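PDB 3KFW: PaaX domain-containing protein, C-domain protein from Mycobacterium tuberculosis, which is of unknown function but probably binds DNA through an N-terminal winged-helix region, as a transcriptional regulator of the PaaX type. Local coordinates for residues L10-G15 / T224-R229; P126-L131 / M200-L205; S162-A167 / R193-D198; H169-D174 / A189-H194; G183-A188 / H220-A225. All coordinates share one frame; numbering follows the deposited sequence.

Contact 1: L10-G15 / T224-R229; sequences LSVLLG and TAMAKR
Met226, a selenomethionine, lies against the end of helix 5-13, where Ser11 and Val12 receive it. Its CB points toward that helix, and its CG rests 3.4 Å from the carbonyl O of Ser11, so the first part of the side chain packs on main chain. Bent at chi2 (43°) and again at chi3 (-106°), the chain brings Met226 CE to 3.8 Å from Val12 CG2; the two side chains cross obliquely. That selenomethionine methyl and the Arg229 guanidinium are modelled too close together, so the exact place of both is doubtful. As modelled, Val12 CG2 also stands at the edge of the guanidinium, near its plane. The charge of Arg229 is met elsewhere: NH2 makes a salt bridge with Asp32 and a hydrogen bond to Leu29 O. Leu14 O touches Ala227 CB loosely at 4.3 Å. No hydrogen bond joins the two segments, but the next residue, Arg230, uses NH2 to bind the carbonyls of Val12 and Leu14. In this way the first helix of the N-terminal domain docks on the long C-terminal helix 212-234; the three helices and beta hairpin of that domain fit a winged helix-turn-helix, as expected for the HTH clan.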
# COMPACT_ATOMS: atom_id res chain seq x y z
N LEU A 10 40.18 11.94 -14.04
CA LEU A 10 39.46 10.75 -14.53
C LEU A 10 39.13 10.83 -16.03
O LEU A 10 39.47 9.92 -16.77
CB LEU A 10 38.21 10.41 -13.72
CG LEU A 10 38.47 9.87 -12.30
CD1 LEU A 10 37.16 9.34 -11.61
CD2 LEU A 10 39.59 8.82 -12.25
N SER A 11 38.49 11.90 -16.47
CA SER A 11 38.15 12.07 -17.89
C SER A 11 39.37 12.12 -18.78
O SER A 11 39.37 11.56 -19.84
CB SER A 11 37.32 13.31 -18.09
OG SER A 11 35.96 12.98 -17.82
N VAL A 12 40.44 12.75 -18.32
CA VAL A 12 41.63 12.84 -19.15
C VAL A 12 42.29 11.46 -19.31
O VAL A 12 42.91 11.17 -20.35
CB VAL A 12 42.58 13.93 -18.57
CG1 VAL A 12 43.93 13.88 -19.23
CG2 VAL A 12 41.93 15.36 -18.73
N LEU A 13 42.13 10.59 -18.31
CA LEU A 13 42.67 9.25 -18.40
C LEU A 13 41.73 8.19 -18.99
O LEU A 13 42.14 7.07 -19.24
CB LEU A 13 43.31 8.80 -17.03
CG LEU A 13 44.43 9.74 -16.56
CD1 LEU A 13 44.83 9.44 -15.14
CD2 LEU A 13 45.62 9.62 -17.51
N LEU A 14 40.50 8.54 -19.25
CA LEU A 14 39.56 7.62 -19.90
C LEU A 14 40.20 6.84 -21.07
O LEU A 14 40.69 7.42 -22.07
CB LEU A 14 38.35 8.43 -20.35
CG LEU A 14 36.94 7.96 -19.97
CD1 LEU A 14 36.79 7.56 -18.50
CD2 LEU A 14 35.96 9.13 -20.30
N GLY A 15 40.25 5.51 -20.87
CA GLY A 15 40.74 4.57 -21.86
C GLY A 15 42.26 4.51 -21.98
O GLY A 15 42.77 3.82 -22.86
N THR A 224 35.99 10.15 -27.26
CA THR A 224 36.94 10.07 -28.36
C THR A 224 37.83 11.31 -28.46
O THR A 224 39.06 11.17 -28.58
CB THR A 224 36.22 9.79 -29.72
OG1 THR A 224 35.38 8.65 -29.57
CG2 THR A 224 37.22 9.49 -30.82
N ALA A 225 37.24 12.50 -28.42
CA ALA A 225 38.02 13.76 -28.43
C ALA A 225 38.99 13.83 -27.25
O ALA A 225 40.12 14.33 -27.39
CB ALA A 225 37.11 15.00 -28.44
N MSE A 226 38.54 13.31 -26.11
CA MSE A 226 39.33 13.22 -24.88
C MSE A 226 40.57 12.32 -25.07
O MSE A 226 41.69 12.73 -24.76
CB MSE A 226 38.43 12.69 -23.74
CG MSE A 226 38.42 13.49 -22.42
SE MSE A 226 38.34 15.47 -22.56
CE MSE A 226 40.18 15.80 -22.09
N ALA A 227 40.36 11.12 -25.60
CA ALA A 227 41.43 10.16 -25.84
C ALA A 227 42.38 10.63 -26.92
O ALA A 227 43.58 10.36 -26.84
CB ALA A 227 40.87 8.80 -26.19
N LYS A 228 41.86 11.36 -27.90
CA LYS A 228 42.71 11.90 -28.97
C LYS A 228 43.70 13.01 -28.49
O LYS A 228 44.85 13.06 -28.93
CB LYS A 228 41.83 12.37 -30.13
CG LYS A 228 42.61 12.89 -31.32
CD LYS A 228 41.65 13.36 -32.41
CE LYS A 228 42.39 14.15 -33.51
NZ LYS A 228 41.34 14.75 -34.40
N ARG A 229 43.25 13.88 -27.58
CA ARG A 229 44.08 14.91 -26.95
C ARG A 229 45.29 14.34 -26.23
O ARG A 229 46.35 14.97 -26.15
CB ARG A 229 43.27 15.68 -25.91
CG ARG A 229 42.34 16.71 -26.48
CD ARG A 229 41.59 17.43 -25.38
NE ARG A 229 42.43 18.37 -24.64
CZ ARG A 229 42.75 18.27 -23.34
NH1 ARG A 229 42.31 17.25 -22.59
NH2 ARG A 229 43.52 19.20 -22.77

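Contact 2: P126-L131 / M200-L205; sequences PDNLDL and MLPAEL
Asn128 reaches across to the main chain of Met200, and its amide marks the tight centre of the contact. Asn128 ND2 gives a hydrogen bond of 3.0 Å to Met200 O, nearly straight at 171°, with the acceptor in the amide plane. Chi1 of 65° puts CG between the backbone N and the carbonyl carbon, on the side of the facing loop, and chi2 of -40° turns the amide plane. Beside it the side chains of Pro126 and Pro202 cross at about a right angle, CG of Pro126 lying 3.8 Å from CD of Pro202. Pro126 closes strand 122-126 of the central domain, whose antiparallel sheet has the strand order of the ferredoxin-like fold, as in Cas2; residues 200-205 belong to the linker between the C-terminal helices 181-195 and 212-234. Packing is slacker farther out. Pro126 CG touches Leu205 CD1 and Leu201 CD2 at 4.3 Å each, and these leucines turn to helix 151-158 as well. On the other flank, Leu129 CD2 stands 4.0 Å from CG of the selenomethionine Met200, the side chains crossing in the same way. Leu129 is only partly covered, and Asp130 beyond it lies in solvent, as do Ala203 and Glu204.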
# COMPACT_ATOMS: atom_id res chain seq x y z
N PRO A 126 10.59 -4.69 -18.91
CA PRO A 126 10.65 -5.77 -19.91
C PRO A 126 11.78 -6.75 -19.58
O PRO A 126 12.74 -6.34 -18.95
CB PRO A 126 10.93 -5.04 -21.21
CG PRO A 126 10.49 -3.63 -20.97
CD PRO A 126 10.67 -3.34 -19.54
N ASP A 127 11.70 -8.01 -19.98
CA ASP A 127 12.76 -8.93 -19.58
C ASP A 127 13.96 -8.92 -20.52
O ASP A 127 14.73 -9.89 -20.54
CB ASP A 127 12.22 -10.34 -19.36
CG ASP A 127 11.89 -11.03 -20.65
OD1 ASP A 127 11.87 -10.35 -21.68
OD2 ASP A 127 11.65 -12.27 -20.65
N ASN A 128 14.13 -7.83 -21.29
CA ASN A 128 15.27 -7.67 -22.22
C ASN A 128 16.64 -7.44 -21.53
O ASN A 128 17.66 -7.70 -22.12
CB ASN A 128 14.97 -6.57 -23.27
CG ASN A 128 14.82 -5.18 -22.66
OD1 ASN A 128 14.23 -5.02 -21.59
ND2 ASN A 128 15.38 -4.17 -23.32
N LEU A 129 16.63 -6.91 -20.30
CA LEU A 129 17.76 -6.99 -19.37
C LEU A 129 17.69 -8.28 -18.57
O LEU A 129 16.59 -8.69 -18.16
CB LEU A 129 17.73 -5.82 -18.36
CG LEU A 129 17.92 -4.38 -18.82
CD1 LEU A 129 17.99 -3.45 -17.61
CD2 LEU A 129 19.19 -4.26 -19.72
N ASP A 130 18.86 -8.91 -18.35
CA ASP A 130 19.07 -10.12 -17.53
C ASP A 130 19.00 -9.87 -16.01
O ASP A 130 20.07 -9.81 -15.33
CB ASP A 130 20.48 -10.68 -17.80
CG ASP A 130 20.52 -11.74 -18.90
OD1 ASP A 130 21.61 -11.91 -19.49
OD2 ASP A 130 19.49 -12.42 -19.16
N LEU A 131 17.80 -9.76 -15.45
CA LEU A 131 17.62 -9.60 -14.00
C LEU A 131 18.40 -10.64 -13.18
O LEU A 131 18.19 -11.84 -13.30
CB LEU A 131 16.14 -9.70 -13.60
CG LEU A 131 15.78 -9.95 -12.12
CD1 LEU A 131 15.69 -8.66 -11.31
CD2 LEU A 131 14.51 -10.78 -12.00
N MSE A 200 15.96 1.77 -20.91
CA MSE A 200 16.56 0.69 -21.69
C MSE A 200 15.50 -0.14 -22.33
O MSE A 200 15.53 -1.37 -22.20
CB MSE A 200 17.32 -0.22 -20.74
CG MSE A 200 18.59 -0.65 -21.24
SE MSE A 200 19.58 0.99 -21.38
CE MSE A 200 20.46 1.01 -19.64
N LEU A 201 14.55 0.53 -22.99
CA LEU A 201 13.36 -0.12 -23.49
C LEU A 201 13.69 -0.88 -24.77
O LEU A 201 14.52 -0.43 -25.56
CB LEU A 201 12.24 0.91 -23.75
CG LEU A 201 11.49 1.57 -22.57
CD1 LEU A 201 10.51 2.61 -23.02
CD2 LEU A 201 10.72 0.55 -21.73
N PRO A 202 13.02 -2.01 -25.02
CA PRO A 202 13.25 -2.67 -26.31
C PRO A 202 12.66 -1.86 -27.48
O PRO A 202 11.64 -1.18 -27.30
CB PRO A 202 12.44 -3.95 -26.18
CG PRO A 202 11.31 -3.59 -25.28
CD PRO A 202 11.80 -2.52 -24.35
N ALA A 203 13.32 -1.95 -28.65
CA ALA A 203 12.84 -1.41 -29.95
C ALA A 203 11.34 -1.09 -30.06
O ALA A 203 10.99 0.05 -30.25
CB ALA A 203 13.24 -2.33 -31.06
N GLU A 204 10.49 -2.10 -29.93
CA GLU A 204 9.03 -1.98 -30.15
C GLU A 204 8.35 -0.95 -29.26
O GLU A 204 7.21 -0.56 -29.53
CB GLU A 204 8.32 -3.31 -29.88
CG GLU A 204 8.76 -4.45 -30.76
CD GLU A 204 10.04 -5.17 -30.25
OE1 GLU A 204 11.16 -4.56 -30.14
OE2 GLU A 204 9.92 -6.39 -29.98
N LEU A 205 9.00 -0.57 -28.16
CA LEU A 205 8.32 0.28 -27.18
C LEU A 205 8.88 1.67 -27.20
O LEU A 205 8.30 2.56 -26.60
CB LEU A 205 8.37 -0.30 -25.76
CG LEU A 205 7.93 -1.75 -25.63
CD1 LEU A 205 8.03 -2.18 -24.24
CD2 LEU A 205 6.46 -1.96 -26.15

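Contact 3: S162-A167 / R193-D198; sequences SGWTEA and RHLLTD
Trp164 and His194 form an aromatic stack, reinforced by hydrogen bonds, at one end of the antiparallel helical hairpin made by helices 161-177 and 181-195 in the C-terminal region. The rings lie face to face, centroids 3.8 Å apart and planes 18° from parallel, with His194 NE2 over the centre of the indole. Both side chains carry CG anti to the backbone N, which directs each CG toward the gap between the helices. The imidazole is tied as well as stacked: His194 NE2 donates in its ring plane to Trp164 O, 3.0 Å away; the N-H...O angle is 165° and the donor lies in the carbonyl plane, on a lone pair. Ala167 CB adds an apolar touch, 3.7 Å from His194 CE1. Trp164 also stacks with Trp210, and its six-membered ring packs by CZ2 on Asp198 CB at 3.9 Å; the Asp198 carboxylate is engaged by a salt bridge to Arg216. Helix 181-195 gives way to a type I turn, Leu195 to Asp198, whose Thr197 faces the indole edge. There Trp164 NE1 donates to Thr197 OG1 at 2.8 Å, and Thr197 OG1 in turn donates to His194 O, 3.0 Å away.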
# COMPACT_ATOMS: atom_id res chain seq x y z
N SER A 162 7.90 11.01 -21.92
CA SER A 162 8.00 12.31 -22.62
C SER A 162 8.97 13.25 -21.87
O SER A 162 9.71 13.99 -22.50
CB SER A 162 6.65 12.96 -22.76
OG SER A 162 6.12 13.18 -21.45
N GLY A 163 9.00 13.20 -20.53
CA GLY A 163 9.90 14.06 -19.74
C GLY A 163 11.35 13.68 -19.88
O GLY A 163 12.24 14.54 -19.74
N TRP A 164 11.61 12.40 -20.12
CA TRP A 164 12.98 11.94 -20.20
C TRP A 164 13.54 12.25 -21.58
O TRP A 164 14.73 12.51 -21.71
CB TRP A 164 13.05 10.44 -19.99
CG TRP A 164 14.45 9.87 -19.79
CD1 TRP A 164 15.07 9.54 -18.56
CD2 TRP A 164 15.39 9.48 -20.82
NE1 TRP A 164 16.34 9.01 -18.82
CE2 TRP A 164 16.56 8.97 -20.18
CE3 TRP A 164 15.37 9.55 -22.22
CZ2 TRP A 164 17.65 8.52 -20.89
CZ3 TRP A 164 16.49 9.10 -22.94
CH2 TRP A 164 17.61 8.59 -22.27
N THR A 165 12.66 12.14 -22.58
CA THR A 165 12.82 12.58 -23.96
C THR A 165 13.10 14.09 -24.02
O THR A 165 14.12 14.49 -24.58
CB THR A 165 11.51 12.25 -24.77
OG1 THR A 165 11.37 10.83 -24.88
CG2 THR A 165 11.45 12.94 -26.17
N GLU A 166 12.21 14.91 -23.44
CA GLU A 166 12.43 16.37 -23.38
C GLU A 166 13.78 16.74 -22.72
O GLU A 166 14.50 17.62 -23.22
CB GLU A 166 11.27 17.11 -22.69
CG GLU A 166 11.38 18.67 -22.73
CD GLU A 166 9.98 19.40 -22.76
OE1 GLU A 166 9.52 19.82 -23.88
OE2 GLU A 166 9.35 19.54 -21.68
N ALA A 167 14.15 16.05 -21.64
CA ALA A 167 15.41 16.34 -20.92
C ALA A 167 16.60 15.95 -21.73
O ALA A 167 17.64 16.61 -21.63
CB ALA A 167 15.49 15.67 -19.53
N ARG A 193 24.82 11.08 -16.38
CA ARG A 193 23.80 11.01 -15.30
C ARG A 193 22.40 10.76 -15.87
O ARG A 193 21.58 10.10 -15.26
CB ARG A 193 23.81 12.25 -14.39
CG ARG A 193 25.02 12.26 -13.44
CD ARG A 193 24.99 13.44 -12.46
NE ARG A 193 25.71 14.63 -12.97
CZ ARG A 193 25.11 15.73 -13.43
NH1 ARG A 193 23.79 15.80 -13.43
NH2 ARG A 193 25.85 16.77 -13.87
N HIS A 194 22.14 11.28 -17.05
CA HIS A 194 20.88 11.04 -17.66
C HIS A 194 20.73 9.60 -18.19
O HIS A 194 19.68 8.97 -18.01
CB HIS A 194 20.60 12.06 -18.75
CG HIS A 194 19.16 12.16 -19.11
ND1 HIS A 194 18.17 12.27 -18.16
CD2 HIS A 194 18.53 12.17 -20.31
CE1 HIS A 194 17.00 12.38 -18.75
NE2 HIS A 194 17.19 12.32 -20.06
N LEU A 195 21.75 9.07 -18.84
CA LEU A 195 21.69 7.68 -19.29
C LEU A 195 21.51 6.65 -18.15
O LEU A 195 20.86 5.60 -18.34
CB LEU A 195 22.90 7.33 -20.13
CG LEU A 195 22.97 8.15 -21.42
CD1 LEU A 195 24.36 8.16 -22.04
CD2 LEU A 195 21.94 7.66 -22.42
N LEU A 196 22.05 6.97 -16.97
CA LEU A 196 22.02 6.09 -15.81
C LEU A 196 20.60 5.72 -15.48
O LEU A 196 20.36 4.63 -14.93
CB LEU A 196 22.67 6.75 -14.59
CG LEU A 196 24.21 6.68 -14.43
CD1 LEU A 196 24.58 7.32 -13.09
CD2 LEU A 196 24.75 5.26 -14.51
N THR A 197 19.68 6.65 -15.81
CA THR A 197 18.26 6.48 -15.58
C THR A 197 17.51 5.96 -16.79
O THR A 197 16.29 5.88 -16.75
CB THR A 197 17.53 7.80 -15.11
OG1 THR A 197 17.29 8.65 -16.23
CG2 THR A 197 18.32 8.59 -14.00
N ASP A 198 18.24 5.63 -17.88
CA ASP A 198 17.61 5.18 -19.11
C ASP A 198 16.78 3.91 -18.84
O ASP A 198 17.32 2.92 -18.28
CB ASP A 198 18.67 4.88 -20.15
CG ASP A 198 18.07 4.60 -21.57
OD1 ASP A 198 16.89 4.18 -21.76
OD2 ASP A 198 18.82 4.83 -22.52

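Contact 4: H169-D174 / A189-H194; sequences HRLLGD and AAMVRH
Leu171 and Met191 meet because of how their chains are set. Met191, a selenomethionine, has CG anti to the carbonyl carbon and then runs fully extended, chi2 174° and chi3 173°, so that its terminal CE spans the gap and ends against the backbone of the opposing helix, 3.3 Å from Leu171 O. Leu171 keeps CG beside its own backbone N, and its CB points toward helix 181-195. Its two methyls part there. Leu171 CD2 sits on Ala190 CB at 3.5 Å, while Leu171 CD1 rests on His194 CB at 3.8 Å. Leu171 thus fits among Ala190, Met191 and His194, residues on one side of a helix. Leu171 CB packs 4.1 Å from Met191 CE. Leu172 joins from its own flank: Leu172 CD2 lies 3.9 Å from Met191 CE, the side chains crossing at about a right angle.

Helices 161-177 and 181-195 form an antiparallel hairpin, and here the short segments run at 163° with their axes 10.4 Å apart. Met191 carries on beyond the pair to Leu215 and Ala218 of helix 212-234, which covers one side of the hairpin. No hydrogen bond or salt bridge crosses between these segments, and the polar end of His194 is already engaged by Trp164. Cohesion therefore rests on methyl and methylene contacts, with Leu171 O touched by a methyl rather than bonded across the gap; shape probably matters more than polarity in how these two helix faces fit.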
# COMPACT_ATOMS: atom_id res chain seq x y z
N HIS A 169 16.86 15.72 -25.28
CA HIS A 169 16.97 16.76 -26.29
C HIS A 169 17.56 18.04 -25.72
O HIS A 169 18.40 18.62 -26.37
CB HIS A 169 15.60 16.99 -27.00
CG HIS A 169 15.24 15.87 -27.91
ND1 HIS A 169 16.11 15.39 -28.89
CD2 HIS A 169 14.13 15.09 -27.98
CE1 HIS A 169 15.55 14.37 -29.51
NE2 HIS A 169 14.36 14.16 -28.97
N ARG A 170 17.16 18.48 -24.53
CA ARG A 170 17.76 19.71 -23.98
C ARG A 170 19.30 19.57 -23.79
O ARG A 170 20.04 20.51 -24.06
CB ARG A 170 17.12 20.10 -22.66
CG ARG A 170 16.49 21.52 -22.65
CD ARG A 170 15.49 21.73 -21.45
NE ARG A 170 16.01 21.10 -20.21
CZ ARG A 170 15.33 20.26 -19.42
NH1 ARG A 170 14.05 19.92 -19.67
NH2 ARG A 170 15.94 19.76 -18.34
N LEU A 171 19.76 18.38 -23.36
CA LEU A 171 21.18 18.06 -23.24
C LEU A 171 21.93 17.99 -24.58
O LEU A 171 23.10 18.38 -24.63
CB LEU A 171 21.36 16.75 -22.47
CG LEU A 171 21.03 16.83 -20.98
CD1 LEU A 171 20.93 15.45 -20.40
CD2 LEU A 171 22.00 17.68 -20.20
N LEU A 172 21.28 17.48 -25.64
CA LEU A 172 21.82 17.53 -27.02
C LEU A 172 22.04 19.00 -27.46
O LEU A 172 23.14 19.35 -27.88
CB LEU A 172 20.95 16.71 -28.03
CG LEU A 172 21.00 15.16 -27.81
CD1 LEU A 172 19.81 14.31 -28.36
CD2 LEU A 172 22.37 14.46 -28.20
N GLY A 173 20.99 19.85 -27.33
CA GLY A 173 21.09 21.32 -27.49
C GLY A 173 22.20 21.99 -26.65
O GLY A 173 22.91 22.88 -27.15
N ASP A 174 22.38 21.54 -25.40
CA ASP A 174 23.44 22.05 -24.52
C ASP A 174 24.85 21.74 -25.08
O ASP A 174 25.72 22.64 -25.08
CB ASP A 174 23.32 21.45 -23.11
CG ASP A 174 22.19 22.07 -22.25
OD1 ASP A 174 21.55 23.09 -22.66
OD2 ASP A 174 21.93 21.53 -21.13
N ALA A 189 29.13 14.91 -18.43
CA ALA A 189 28.76 14.41 -17.10
C ALA A 189 27.22 14.50 -16.91
O ALA A 189 26.63 13.61 -16.29
CB ALA A 189 29.52 15.15 -15.95
N ALA A 190 26.55 15.51 -17.44
CA ALA A 190 25.06 15.51 -17.34
C ALA A 190 24.44 14.34 -18.10
O ALA A 190 23.45 13.73 -17.64
CB ALA A 190 24.45 16.85 -17.80
N MSE A 191 25.02 14.04 -19.27
CA MSE A 191 24.49 13.01 -20.16
C MSE A 191 24.69 11.64 -19.58
O MSE A 191 23.84 10.76 -19.77
CB MSE A 191 25.16 13.05 -21.53
CG MSE A 191 24.57 14.06 -22.47
SE MSE A 191 25.64 14.17 -24.13
CE MSE A 191 24.34 15.33 -24.97
N VAL A 192 25.82 11.44 -18.93
CA VAL A 192 26.09 10.20 -18.27
C VAL A 192 25.06 10.03 -17.18
O VAL A 192 24.50 8.95 -17.07
CB VAL A 192 27.53 10.12 -17.70
CG1 VAL A 192 27.67 9.00 -16.65
CG2 VAL A 192 28.48 9.86 -18.82
N ARG A 193 24.82 11.08 -16.38
CA ARG A 193 23.80 11.01 -15.30
C ARG A 193 22.40 10.76 -15.87
O ARG A 193 21.58 10.10 -15.26
CB ARG A 193 23.81 12.25 -14.39
CG ARG A 193 25.02 12.26 -13.44
CD ARG A 193 24.99 13.44 -12.46
NE ARG A 193 25.71 14.63 -12.97
CZ ARG A 193 25.11 15.73 -13.43
NH1 ARG A 193 23.79 15.80 -13.43
NH2 ARG A 193 25.85 16.77 -13.87
N HIS A 194 22.14 11.28 -17.05
CA HIS A 194 20.88 11.04 -17.66
C HIS A 194 20.73 9.60 -18.19
O HIS A 194 19.68 8.97 -18.01
CB HIS A 194 20.60 12.06 -18.75
CG HIS A 194 19.16 12.16 -19.11
ND1 HIS A 194 18.17 12.27 -18.16
CD2 HIS A 194 18.53 12.17 -20.31
CE1 HIS A 194 17.00 12.38 -18.75
NE2 HIS A 194 17.19 12.32 -20.06

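Contact 5: G183-A188 / H220-A225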
# COMPACT_ATOMS: atom_id res chain seq x y z
N GLY A 183 33.07 23.44 -20.93
CA GLY A 183 31.62 23.33 -21.25
C GLY A 183 31.15 21.95 -21.76
O GLY A 183 30.15 21.41 -21.26
N ARG A 184 31.87 21.38 -22.74
CA ARG A 184 31.58 20.01 -23.23
C ARG A 184 31.70 18.97 -22.09
O ARG A 184 30.89 18.05 -21.96
CB ARG A 184 32.48 19.63 -24.42
CG ARG A 184 31.97 20.09 -25.80
CD ARG A 184 32.87 19.57 -26.97
NE ARG A 184 32.47 18.27 -27.59
CZ ARG A 184 33.23 17.55 -28.45
NH1 ARG A 184 34.45 17.96 -28.81
NH2 ARG A 184 32.79 16.40 -28.96
N PHE A 185 32.71 19.13 -21.26
CA PHE A 185 32.90 18.22 -20.15
C PHE A 185 31.66 18.22 -19.25
O PHE A 185 31.08 17.16 -18.98
CB PHE A 185 34.17 18.60 -19.38
CG PHE A 185 34.32 17.87 -18.11
CD1 PHE A 185 35.22 16.81 -18.00
CD2 PHE A 185 33.55 18.21 -17.00
CE1 PHE A 185 35.36 16.11 -16.82
CE2 PHE A 185 33.67 17.51 -15.81
CZ PHE A 185 34.60 16.45 -15.72
N VAL A 186 31.23 19.40 -18.78
CA VAL A 186 30.06 19.49 -17.90
C VAL A 186 28.80 18.90 -18.54
O VAL A 186 28.01 18.21 -17.87
CB VAL A 186 29.79 20.95 -17.42
CG1 VAL A 186 28.48 21.04 -16.65
CG2 VAL A 186 30.99 21.48 -16.61
N VAL A 187 28.59 19.16 -19.82
CA VAL A 187 27.46 18.55 -20.51
C VAL A 187 27.55 17.01 -20.62
O VAL A 187 26.56 16.31 -20.40
CB VAL A 187 27.29 19.13 -21.90
CG1 VAL A 187 26.25 18.35 -22.60
CG2 VAL A 187 26.90 20.62 -21.80
N ALA A 188 28.72 16.48 -20.93
CA ALA A 188 28.92 15.03 -20.90
C ALA A 188 28.61 14.36 -19.54
O ALA A 188 27.92 13.32 -19.53
CB ALA A 188 30.34 14.71 -21.30
N HIS A 220 30.05 9.30 -26.60
CA HIS A 220 31.19 8.59 -27.18
C HIS A 220 32.06 9.50 -28.05
O HIS A 220 33.27 9.28 -28.13
CB HIS A 220 30.77 7.29 -27.86
CG HIS A 220 30.22 6.27 -26.90
ND1 HIS A 220 28.89 5.91 -26.87
CD2 HIS A 220 30.83 5.58 -25.91
CE1 HIS A 220 28.70 5.02 -25.91
NE2 HIS A 220 29.86 4.80 -25.31
N ASP A 221 31.46 10.55 -28.63
CA ASP A 221 32.25 11.59 -29.35
C ASP A 221 33.15 12.41 -28.42
O ASP A 221 34.31 12.71 -28.74
CB ASP A 221 31.37 12.53 -30.18
CG ASP A 221 30.88 11.87 -31.46
OD1 ASP A 221 31.43 10.82 -31.81
OD2 ASP A 221 29.93 12.38 -32.11
N PHE A 222 32.59 12.77 -27.27
CA PHE A 222 33.37 13.46 -26.28
C PHE A 222 34.49 12.55 -25.71
O PHE A 222 35.59 12.99 -25.63
CB PHE A 222 32.50 14.07 -25.21
CG PHE A 222 33.25 14.46 -23.95
CD1 PHE A 222 33.82 15.73 -23.83
CD2 PHE A 222 33.36 13.54 -22.87
CE1 PHE A 222 34.47 16.10 -22.67
CE2 PHE A 222 34.05 13.87 -21.68
CZ PHE A 222 34.60 15.17 -21.58
N ALA A 223 34.19 11.30 -25.35
CA ALA A 223 35.24 10.34 -24.93
C ALA A 223 36.36 10.17 -25.99
O ALA A 223 37.54 10.08 -25.63
CB ALA A 223 34.65 8.97 -24.56
N THR A 224 35.99 10.15 -27.26
CA THR A 224 36.94 10.07 -28.36
C THR A 224 37.83 11.31 -28.46
O THR A 224 39.06 11.17 -28.58
CB THR A 224 36.22 9.79 -29.72
OG1 THR A 224 35.38 8.65 -29.57
CG2 THR A 224 37.22 9.49 -30.82
N ALA A 225 37.24 12.50 -28.42
CA ALA A 225 38.02 13.76 -28.43
C ALA A 225 38.99 13.83 -27.25
O ALA A 225 40.12 14.33 -27.39
CB ALA A 225 37.11 15.00 -28.44
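The Phe222 ring has one face laid against Ala188, whose CB is 3.9 Å from the ring centroid and 21° off the normal, a CH-pi contact displaced toward the rim. Other neighbours approach the ring obliquely. Phe222 CE1 presses on the backbone at Phe185 CA, 3.6 Å away, and Phe222 CZ meets Phe185 CD1 at 4.0 Å, the two phenylalanine side chains crossing at a slant. With CG anti to its backbone N, chi1 164°, Phe222 projects from helix 212-234 against one turn of helix 181-195, Arg184 to Ala188.

The second flat group is the guanidinium of Arg184, reached obliquely by several atoms of the other helix. Arg184 NH1 stands 4.0 Å from Ala225 CB, and NH2 is 4.0 Å from Asp221 O, too far for a hydrogen bond. Asp221 OD2 lies 5.9 Å from Arg184 NH2, so the opposite charges may attract each other without forming a salt bridge. The short helix segments run roughly antiparallel, at 136°.

Elsewhere the pair is anchored in the fold: Met175 of helix 161-177 also packs on Arg184 and Ala188, Ser7 and Ser11 of helix 5-13 cover Phe185, and Thr4 of the second subunit packs on Val186. Away from the interface, Thr224 OG1 donates to His220 O at 2.6 Å; the carbonyl also takes the helical N-H of Thr224. With no hydrogen bond between the two segments, the aromatic packing probably supplies much of the hold, while Arg184 adds van der Waals contact, by CB to the ring and by its guanidinium to Ala225 CB, and perhaps a weak pull toward Asp221.

From the N terminus, the chain first leaves contact 1 at residues 10-15 and returns to it only at 224-229, so this contact spans all the others and joins the winged-helix domain to the last helix. Contact 2 starts at 126-131, after a strand of the central domain, and closes at 200-205; contacts 3 and 4 fall within that loop. Both link helix 161-177 to helix 181-195, the span of contact 4 lying inside that of contact 3, with Arg193 and His194 shared. Contact 5 runs from helix 181-195 to helix 212-234, crossing contacts 2, 3 and 4; it overlaps contact 1 at Thr224 and Ala225 and touches it where Phe185 meets Ser11.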